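Local coordinates for DNA polymerase (Pyrobaculum calidifontis, PDB 5MDN), which is a family B DNA polymerase that probably extends DNA chains from deoxyribonucleoside triphosphates, releasing diphosphate, at residues V211-V216 and L247-R252; D184-L189 and R206-V211; R252-G257 and S269-A274. One frame throughout, in Å; residues are numbered along the deposited sequence.

Contact 1. Residues V211-V216 and L247-R252; sequences VIRGFV and LGVPLR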
loop_
_atom_site.group_PDB
_atom_site.type_symbol
_atom_site.label_atom_id
_atom_site.label_comp_id
_atom_site.label_asym_id
_atom_site.label_seq_id
_atom_site.Cartn_x
_atom_site.Cartn_y
_atom_site.Cartn_z
ATOM N N VAL A 211 28.972 -12.538 0.743
ATOM C CA VAL A 211 27.538 -12.551 1.023
ATOM C C VAL A 211 26.733 -12.174 -0.218
ATOM O O VAL A 211 25.730 -12.823 -0.540
ATOM C CB VAL A 211 27.216 -11.633 2.218
ATOM C CG1 VAL A 211 27.857 -10.269 2.044
ATOM C CG2 VAL A 211 25.714 -11.488 2.384
ATOM N N ILE A 212 27.150 -11.128 -0.936
ATOM C CA ILE A 212 26.455 -10.767 -2.169
ATOM C C ILE A 212 26.585 -11.886 -3.193
ATOM O O ILE A 212 25.625 -12.219 -3.899
ATOM C CB ILE A 212 26.982 -9.427 -2.719
ATOM C CG1 ILE A 212 26.659 -8.286 -1.754
ATOM C CG2 ILE A 212 26.383 -9.135 -4.092
ATOM C CD1 ILE A 212 27.231 -6.946 -2.177
ATOM N N ARG A 213 27.772 -12.486 -3.285
ATOM C CA ARG A 213 27.953 -13.650 -4.144
ATOM C C ARG A 213 27.050 -14.799 -3.707
ATOM O O ARG A 213 26.447 -15.481 -4.543
ATOM C CB ARG A 213 29.417 -14.085 -4.124
ATOM C CG ARG A 213 29.774 -15.118 -5.173
ATOM C CD ARG A 213 29.657 -14.526 -6.569
ATOM N NE ARG A 213 28.473 -14.986 -7.283
ATOM C CZ ARG A 213 27.876 -14.300 -8.251
ATOM N NH1 ARG A 213 28.355 -13.121 -8.623
ATOM N NH2 ARG A 213 26.803 -14.794 -8.853
ATOM N N GLY A 214 26.948 -15.027 -2.394
ATOM C CA GLY A 214 26.105 -16.104 -1.901
ATOM C C GLY A 214 24.627 -15.857 -2.141
ATOM O O GLY A 214 23.881 -16.783 -2.476
ATOM N N PHE A 215 24.179 -14.613 -1.955
ATOM C CA PHE A 215 22.783 -14.275 -2.225
ATOM C C PHE A 215 22.437 -14.509 -3.692
ATOM O O PHE A 215 21.426 -15.147 -4.010
ATOM C CB PHE A 215 22.506 -12.826 -1.827
ATOM C CG PHE A 215 21.090 -12.388 -2.073
ATOM C CD1 PHE A 215 20.024 -13.155 -1.629
ATOM C CD2 PHE A 215 20.824 -11.203 -2.739
ATOM C CE1 PHE A 215 18.718 -12.750 -1.854
ATOM C CE2 PHE A 215 19.523 -10.793 -2.966
ATOM C CZ PHE A 215 18.469 -11.567 -2.523
ATOM N N VAL A 216 23.261 -13.982 -4.602
ATOM C CA VAL A 216 22.992 -14.118 -6.032
ATOM C C VAL A 216 22.970 -15.589 -6.433
ATOM O O VAL A 216 22.078 -16.039 -7.161
ATOM C CB VAL A 216 24.025 -13.322 -6.851
ATOM C CG1 VAL A 216 23.841 -13.590 -8.331
ATOM C CG2 VAL A 216 23.897 -11.836 -6.561
ATOM N N LEU A 247 31.475 -2.805 -4.939
ATOM C CA LEU A 247 32.333 -3.975 -4.802
ATOM C C LEU A 247 32.654 -4.644 -6.131
ATOM O O LEU A 247 33.521 -5.524 -6.169
ATOM C CB LEU A 247 31.691 -5.001 -3.862
ATOM C CG LEU A 247 31.289 -4.511 -2.469
ATOM C CD1 LEU A 247 30.928 -5.691 -1.585
ATOM C CD2 LEU A 247 32.402 -3.683 -1.838
ATOM N N GLY A 248 31.993 -4.250 -7.215
ATOM C CA GLY A 248 32.235 -4.852 -8.512
ATOM C C GLY A 248 31.839 -6.307 -8.616
ATOM O O GLY A 248 32.449 -7.056 -9.387
ATOM N N VAL A 249 30.833 -6.730 -7.865
ATOM C CA VAL A 249 30.201 -8.034 -8.032
ATOM C C VAL A 249 28.776 -7.800 -8.528
ATOM O O VAL A 249 28.001 -7.100 -7.863
ATOM C CB VAL A 249 30.227 -8.859 -6.732
ATOM C CG1 VAL A 249 29.669 -8.072 -5.552
ATOM C CG2 VAL A 249 29.466 -10.169 -6.921
ATOM N N PRO A 250 28.399 -8.327 -9.692
ATOM C CA PRO A 250 27.095 -7.972 -10.266
ATOM C C PRO A 250 25.945 -8.643 -9.529
ATOM O O PRO A 250 26.044 -9.792 -9.091
ATOM C CB PRO A 250 27.201 -8.467 -11.712
ATOM C CG PRO A 250 28.170 -9.599 -11.644
ATOM C CD PRO A 250 29.163 -9.236 -10.566
ATOM N N LEU A 251 24.846 -7.904 -9.395
ATOM C CA LEU A 251 23.670 -8.371 -8.659
ATOM C C LEU A 251 22.660 -8.997 -9.624
ATOM O O LEU A 251 21.524 -8.550 -9.769
ATOM C CB LEU A 251 23.051 -7.217 -7.875
ATOM C CG LEU A 251 21.972 -7.515 -6.830
ATOM C CD1 LEU A 251 22.451 -8.548 -5.819
ATOM C CD2 LEU A 251 21.534 -6.236 -6.132
ATOM N N ARG A 252 23.109 -10.054 -10.298
ATOM C CA ARG A 252 22.346 -10.682 -11.378
ATOM C C ARG A 252 21.403 -11.714 -10.773
ATOM O O ARG A 252 21.744 -12.887 -10.629
ATOM C CB ARG A 252 23.282 -11.318 -12.397
ATOM C CG ARG A 252 24.198 -10.338 -13.102
ATOM C CD ARG A 252 25.086 -11.067 -14.094
ATOM N NE ARG A 252 25.871 -12.115 -13.446
ATOM C CZ ARG A 252 25.602 -13.414 -13.541
ATOM N NH1 ARG A 252 24.569 -13.825 -14.263
ATOM N NH2 ARG A 252 26.365 -14.302 -12.917
#
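Aliphatic branches that cross obliquely, with no hydrogen bond between the segments, join helix 209-222 to the irregular run 247-252. With CG1 anti to its carbonyl carbon (chi1 -65°), I212 sends CD1 tip to tip against L247 CD1 at 3.9 Å, while its CG2 meets V249 CG1 at 3.7 Å. V249 carries CG1 in the crowded position between backbone N and carbonyl carbon, which leaves CG2 turned to R213 NH1, 3.6 Å away. One turn along the helix, V216 CG2 packs on L251 CD1 at 3.7 Å, and the same leucine methyl lies at the edge of the F215 ring, near its plane. On the partly exposed side, R213 (bent at chi2 and chi3) and R252 have guanidinium planes 24° apart; their NH2 atoms approach to 4.1 Å with K220 NZ close to both, a crowding of charge that the salt bridge from R213 NE to D217 would partly offset. The chain leaves helix 232-247 by a Schellman motif at G248 and packs on helix 209-222 of the RNase H-like exonuclease domain; the F215 side chain lies about 8 Å from that of D236, a known magnesium ligand left without metal here.

Contact 2. Residues D184-L189 and R206-V211; sequences DPVVML and RDDRRV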
loop_
_atom_site.group_PDB
_atom_site.type_symbol
_atom_site.label_atom_id
_atom_site.label_comp_id
_atom_site.label_asym_id
_atom_site.label_seq_id
_atom_site.Cartn_x
_atom_site.Cartn_y
_atom_site.Cartn_z
ATOM N N ASP A 184 30.301 1.113 3.826
ATOM C CA ASP A 184 29.682 0.307 4.882
ATOM C C ASP A 184 29.187 -1.018 4.311
ATOM O O ASP A 184 28.362 -1.016 3.389
ATOM C CB ASP A 184 28.525 1.060 5.530
ATOM C CG ASP A 184 28.941 2.407 6.078
ATOM O OD1 ASP A 184 29.226 3.317 5.272
ATOM O OD2 ASP A 184 28.982 2.555 7.317
ATOM N N PRO A 185 29.654 -2.156 4.820
ATOM C CA PRO A 185 29.351 -3.444 4.193
ATOM C C PRO A 185 28.034 -4.052 4.659
ATOM O O PRO A 185 27.518 -3.753 5.738
ATOM C CB PRO A 185 30.530 -4.316 4.641
ATOM C CG PRO A 185 30.860 -3.788 5.994
ATOM C CD PRO A 185 30.635 -2.294 5.911
ATOM N N VAL A 186 27.497 -4.926 3.809
ATOM C CA VAL A 186 26.342 -5.747 4.168
ATOM C C VAL A 186 26.821 -6.840 5.121
ATOM O O VAL A 186 27.515 -7.775 4.712
ATOM C CB VAL A 186 25.664 -6.344 2.929
ATOM C CG1 VAL A 186 24.574 -7.327 3.336
ATOM C CG2 VAL A 186 25.086 -5.240 2.055
ATOM N N VAL A 187 26.453 -6.720 6.396
ATOM C CA VAL A 187 27.025 -7.575 7.433
ATOM C C VAL A 187 26.407 -8.970 7.399
ATOM O O VAL A 187 27.119 -9.980 7.441
ATOM C CB VAL A 187 26.867 -6.903 8.812
ATOM C CG1 VAL A 187 26.463 -7.909 9.879
ATOM C CG2 VAL A 187 28.157 -6.191 9.204
ATOM N N MET A 188 25.078 -9.052 7.319
ATOM C CA MET A 188 24.387 -10.332 7.296
ATOM C C MET A 188 23.244 -10.278 6.295
ATOM O O MET A 188 22.653 -9.222 6.058
ATOM C CB MET A 188 23.841 -10.709 8.682
ATOM C CG MET A 188 24.828 -11.429 9.586
ATOM S SD MET A 188 24.078 -11.869 11.167
ATOM C CE MET A 188 25.301 -12.999 11.826
ATOM N N LEU A 189 22.942 -11.433 5.706
ATOM C CA LEU A 189 21.817 -11.555 4.783
ATOM C C LEU A 189 21.257 -12.963 4.923
ATOM O O LEU A 189 21.926 -13.933 4.556
ATOM C CB LEU A 189 22.250 -11.272 3.345
ATOM C CG LEU A 189 21.175 -11.090 2.268
ATOM C CD1 LEU A 189 21.709 -10.219 1.140
ATOM C CD2 LEU A 189 20.696 -12.423 1.718
ATOM N N ARG A 206 34.272 -6.701 7.836
ATOM C CA ARG A 206 34.180 -5.514 6.970
ATOM C C ARG A 206 34.340 -5.803 5.481
ATOM O O ARG A 206 34.498 -4.850 4.707
ATOM C CB ARG A 206 35.184 -4.418 7.350
ATOM C CG ARG A 206 35.176 -4.074 8.823
ATOM C CD ARG A 206 33.881 -3.400 9.211
ATOM N NE ARG A 206 33.967 -1.962 8.993
ATOM C CZ ARG A 206 34.230 -1.089 9.958
ATOM N NH1 ARG A 206 34.412 -1.519 11.199
ATOM N NH2 ARG A 206 34.303 0.207 9.686
ATOM N N ASP A 207 34.310 -7.061 5.044
ATOM C CA ASP A 207 34.375 -7.394 3.624
ATOM C C ASP A 207 33.187 -8.281 3.282
ATOM O O ASP A 207 33.035 -9.364 3.857
ATOM C CB ASP A 207 35.687 -8.091 3.259
ATOM C CG ASP A 207 35.764 -8.443 1.779
ATOM O OD1 ASP A 207 35.905 -7.512 0.955
ATOM O OD2 ASP A 207 35.687 -9.646 1.440
ATOM N N ASP A 208 32.374 -7.846 2.322
ATOM C CA ASP A 208 31.066 -8.436 2.074
ATOM C C ASP A 208 30.941 -8.930 0.636
ATOM O O ASP A 208 29.880 -8.828 0.014
ATOM C CB ASP A 208 29.956 -7.446 2.403
ATOM C CG ASP A 208 30.171 -6.096 1.764
ATOM O OD1 ASP A 208 31.340 -5.659 1.681
ATOM O OD2 ASP A 208 29.172 -5.468 1.354
ATOM N N ARG A 209 32.035 -9.458 0.082
ATOM C CA ARG A 209 31.959 -10.087 -1.233
ATOM C C ARG A 209 31.307 -11.461 -1.154
ATOM O O ARG A 209 30.525 -11.830 -2.037
ATOM C CB ARG A 209 33.352 -10.216 -1.845
ATOM C CG ARG A 209 34.072 -8.911 -2.121
ATOM C CD ARG A 209 35.464 -9.182 -2.676
ATOM N NE ARG A 209 36.095 -7.998 -3.251
ATOM C CZ ARG A 209 36.018 -7.660 -4.534
ATOM N NH1 ARG A 209 35.339 -8.420 -5.384
ATOM N NH2 ARG A 209 36.630 -6.566 -4.971
ATOM N N ARG A 210 31.631 -12.232 -0.111
ATOM C CA ARG A 210 31.081 -13.577 0.035
ATOM C C ARG A 210 29.560 -13.581 0.151
ATOM O O ARG A 210 28.913 -14.536 -0.292
ATOM C CB ARG A 210 31.691 -14.266 1.258
ATOM C CG ARG A 210 31.575 -13.471 2.556
ATOM C CD ARG A 210 32.407 -14.091 3.678
ATOM N NE ARG A 210 31.841 -15.366 4.129
ATOM C CZ ARG A 210 32.413 -16.174 5.017
ATOM N NH1 ARG A 210 33.580 -15.852 5.559
ATOM N NH2 ARG A 210 31.815 -17.311 5.356
ATOM N N VAL A 211 28.972 -12.538 0.743
ATOM C CA VAL A 211 27.538 -12.551 1.023
ATOM C C VAL A 211 26.733 -12.174 -0.218
ATOM O O VAL A 211 25.730 -12.823 -0.540
ATOM C CB VAL A 211 27.216 -11.633 2.218
ATOM C CG1 VAL A 211 27.857 -10.269 2.044
ATOM C CG2 VAL A 211 25.714 -11.488 2.384
#
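D208 is the firm point between segments 184-189 and 206-211. Its CG occupies the crowded position between backbone N and carbonyl carbon (chi1 50°), and the carboxylate reaches across to the start of strand 186-193. V186 N donates to D208 OD2 at 3.0 Å, nearly straight at 163° but meeting the oxygen from above the carboxylate plane. R243 NE forms a salt bridge to the same OD2, a pairing that, with D208 buried, would probably keep the acid ionised, and D208 OD1 rests on P185 CB at 3.3 Å. Although D208 holds the N-cap position of helix 209-222, its side chain makes no capping bond. Further along, V211 CG2, anti to its backbone N, packs on L189 CB at 3.6 Å, and V211 CG1 approaches V186 O. An alanine at D208 would remove both carboxylate oxygens and would probably cost V186 N its bond and R243 its ion pair, loosening the helix start on the strand. The solvent side is looser: R206, whose CB points away, comes nearest with its CA, 3.9 Å from P185 CG, and its NH2 stays 6.3 Å from D184 OD2, while D184 OD1 is salt-bridged to R176. Strand 186-193 lies between 198-202 and 165-172, its V187 and M188 both facing E171 of 165-172 in a classic beta bulge, while Y239 and L240 of helix 232-247 pack on V186.

Contact 3. Residues R252-G257 and S269-A274; sequences RVDRLG and SVVGRA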
loop_
_atom_site.group_PDB
_atom_site.type_symbol
_atom_site.label_atom_id
_atom_site.label_comp_id
_atom_site.label_asym_id
_atom_site.label_seq_id
_atom_site.Cartn_x
_atom_site.Cartn_y
_atom_site.Cartn_z
ATOM N N ARG A 252 23.109 -10.054 -10.298
ATOM C CA ARG A 252 22.346 -10.682 -11.378
ATOM C C ARG A 252 21.403 -11.714 -10.773
ATOM O O ARG A 252 21.744 -12.887 -10.629
ATOM C CB ARG A 252 23.282 -11.318 -12.397
ATOM C CG ARG A 252 24.198 -10.338 -13.102
ATOM C CD ARG A 252 25.086 -11.067 -14.094
ATOM N NE ARG A 252 25.871 -12.115 -13.446
ATOM C CZ ARG A 252 25.602 -13.414 -13.541
ATOM N NH1 ARG A 252 24.569 -13.825 -14.263
ATOM N NH2 ARG A 252 26.365 -14.302 -12.917
ATOM N N VAL A 253 20.196 -11.275 -10.419
ATOM C CA VAL A 253 19.237 -12.139 -9.743
ATOM C C VAL A 253 18.015 -12.481 -10.594
ATOM O O VAL A 253 17.315 -13.451 -10.268
ATOM C CB VAL A 253 18.792 -11.536 -8.395
ATOM C CG1 VAL A 253 19.965 -11.470 -7.432
ATOM C CG2 VAL A 253 18.184 -10.161 -8.604
ATOM N N ASP A 254 17.728 -11.732 -11.658
ATOM C CA ASP A 254 16.526 -12.016 -12.429
ATOM C C ASP A 254 16.746 -13.223 -13.345
ATOM O O ASP A 254 17.841 -13.785 -13.433
ATOM C CB ASP A 254 16.072 -10.763 -13.186
ATOM C CG ASP A 254 16.955 -10.402 -14.380
ATOM O OD1 ASP A 254 17.609 -11.273 -14.989
ATOM O OD2 ASP A 254 16.974 -9.203 -14.731
ATOM N N ARG A 255 15.682 -13.634 -14.038
ATOM C CA ARG A 255 15.707 -14.873 -14.808
ATOM C C ARG A 255 16.461 -14.768 -16.128
ATOM O O ARG A 255 16.659 -15.797 -16.783
ATOM C CB ARG A 255 14.285 -15.393 -15.043
ATOM C CG ARG A 255 13.679 -16.014 -13.793
ATOM C CD ARG A 255 12.673 -17.104 -14.142
ATOM N NE ARG A 255 12.196 -17.810 -12.952
ATOM C CZ ARG A 255 10.953 -17.779 -12.482
ATOM N NH1 ARG A 255 10.019 -17.067 -13.097
ATOM N NH2 ARG A 255 10.643 -18.472 -11.393
ATOM N N LEU A 256 16.874 -13.575 -16.547
ATOM C CA LEU A 256 17.712 -13.418 -17.733
ATOM C C LEU A 256 19.083 -12.868 -17.355
ATOM O O LEU A 256 19.681 -12.072 -18.085
ATOM C CB LEU A 256 17.043 -12.533 -18.784
ATOM C CG LEU A 256 15.739 -13.004 -19.442
ATOM C CD1 LEU A 256 15.849 -14.454 -19.900
ATOM C CD2 LEU A 256 14.526 -12.804 -18.538
ATOM N N GLY A 257 19.604 -13.324 -16.217
ATOM C CA GLY A 257 20.922 -12.915 -15.759
ATOM C C GLY A 257 21.104 -11.427 -15.581
ATOM O O GLY A 257 22.230 -10.931 -15.692
ATOM N N SER A 269 11.995 -3.766 -10.000
ATOM C CA SER A 269 11.671 -4.839 -10.927
ATOM C C SER A 269 12.783 -5.880 -10.935
ATOM O O SER A 269 13.966 -5.538 -11.032
ATOM C CB SER A 269 11.456 -4.285 -12.336
ATOM O OG SER A 269 11.378 -5.333 -13.286
ATOM N N VAL A 270 12.396 -7.146 -10.832
ATOM C CA VAL A 270 13.294 -8.276 -11.030
ATOM C C VAL A 270 12.672 -9.097 -12.152
ATOM O O VAL A 270 11.710 -9.843 -11.925
ATOM C CB VAL A 270 13.485 -9.104 -9.755
ATOM C CG1 VAL A 270 14.521 -10.187 -9.979
ATOM C CG2 VAL A 270 13.892 -8.208 -8.594
ATOM N N VAL A 271 13.209 -8.947 -13.367
ATOM C CA VAL A 271 12.556 -9.464 -14.566
ATOM C C VAL A 271 12.314 -10.962 -14.440
ATOM O O VAL A 271 13.197 -11.723 -14.026
ATOM C CB VAL A 271 13.396 -9.130 -15.807
ATOM C CG1 VAL A 271 12.877 -9.879 -17.027
ATOM C CG2 VAL A 271 13.395 -7.629 -16.060
ATOM N N GLY A 272 11.108 -11.390 -14.804
ATOM C CA GLY A 272 10.737 -12.789 -14.764
ATOM C C GLY A 272 10.331 -13.312 -13.407
ATOM O O GLY A 272 10.231 -14.534 -13.239
ATOM N N ARG A 273 10.082 -12.434 -12.439
ATOM C CA ARG A 273 9.612 -12.850 -11.126
ATOM C C ARG A 273 8.981 -11.653 -10.429
ATOM O O ARG A 273 9.178 -10.503 -10.829
ATOM C CB ARG A 273 10.744 -13.452 -10.281
ATOM C CG ARG A 273 12.118 -12.852 -10.527
ATOM C CD ARG A 273 13.165 -13.507 -9.637
ATOM N NE ARG A 273 13.266 -14.945 -9.875
ATOM C CZ ARG A 273 14.365 -15.557 -10.304
ATOM N NH1 ARG A 273 15.466 -14.859 -10.543
ATOM N NH2 ARG A 273 14.364 -16.871 -10.492
ATOM N N ALA A 274 8.212 -11.943 -9.381
ATOM C CA ALA A 274 7.446 -10.933 -8.657
ATOM C C ALA A 274 8.217 -10.511 -7.408
ATOM O O ALA A 274 8.344 -11.289 -6.456
ATOM C CB ALA A 274 6.062 -11.467 -8.294
#
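D254 OD1 is gripped by two backbone N-H groups, those of L256 and G258. The first bond, 2.9 Å from L256 N to D254 OD1 and bent to 135°, makes an Asx turn within the type I beta turn D254-G257, in a loop of the RNase H-like exonuclease domain. Facing it is a type II turn, V270-R273, closed by R273 N donating to V270 O. The two turns are tied by R255 N, which donates to V271 O at 3.1 Å and 174°, in the carbonyl plane. G272 has positive phi in its turn, and a CB there would point toward R255 and collide with that residue's CB; G272 N donates to OD2 of D7, a magnesium ligand together with D363. On one flank the extended R255 chain crosses R273 obliquely, laying CG over one face of the R273 guanidinium, 3.5 Å from R273 NH2, with the two guanidinium planes 60° apart. The positive groups share a counter-charge, since D223 OD1 forms salt bridges with both R255 NE and R273 NH2, while R255 NH2 is paired with D225; this would probably offset their repulsion. Apolar contacts complete the interface. V270 CG1 touches D254 CB at 3.6 Å and V253 CG2 at 3.9 Å, and the L256 and V271 side chains cross at about a right angle, L256 CD2 lying 3.7 Å from V271 CG1.

How the contacts relate
All three contacts lie in the exonuclease domain and follow one another along the chain: contact 2 closes at V211, where contact 1 opens, and contact 1 closes at R252, where contact 3 opens. Contacts 1 and 2 share helix 209-222 and have centres about 10 Å apart; F215 CD1 touches L189 CD2 at 3.5 Å. Contact 3 lies about 14 Å from contact 1, centre to centre, meeting it where V253 packs on V216, and about 22 Å from contact 2. They trace a path from strand 186-193 over the helix to the turns beside D7, linking the surroundings of D169 and D236, magnesium ligands without metal here, to the magnesium site of D7 and D363.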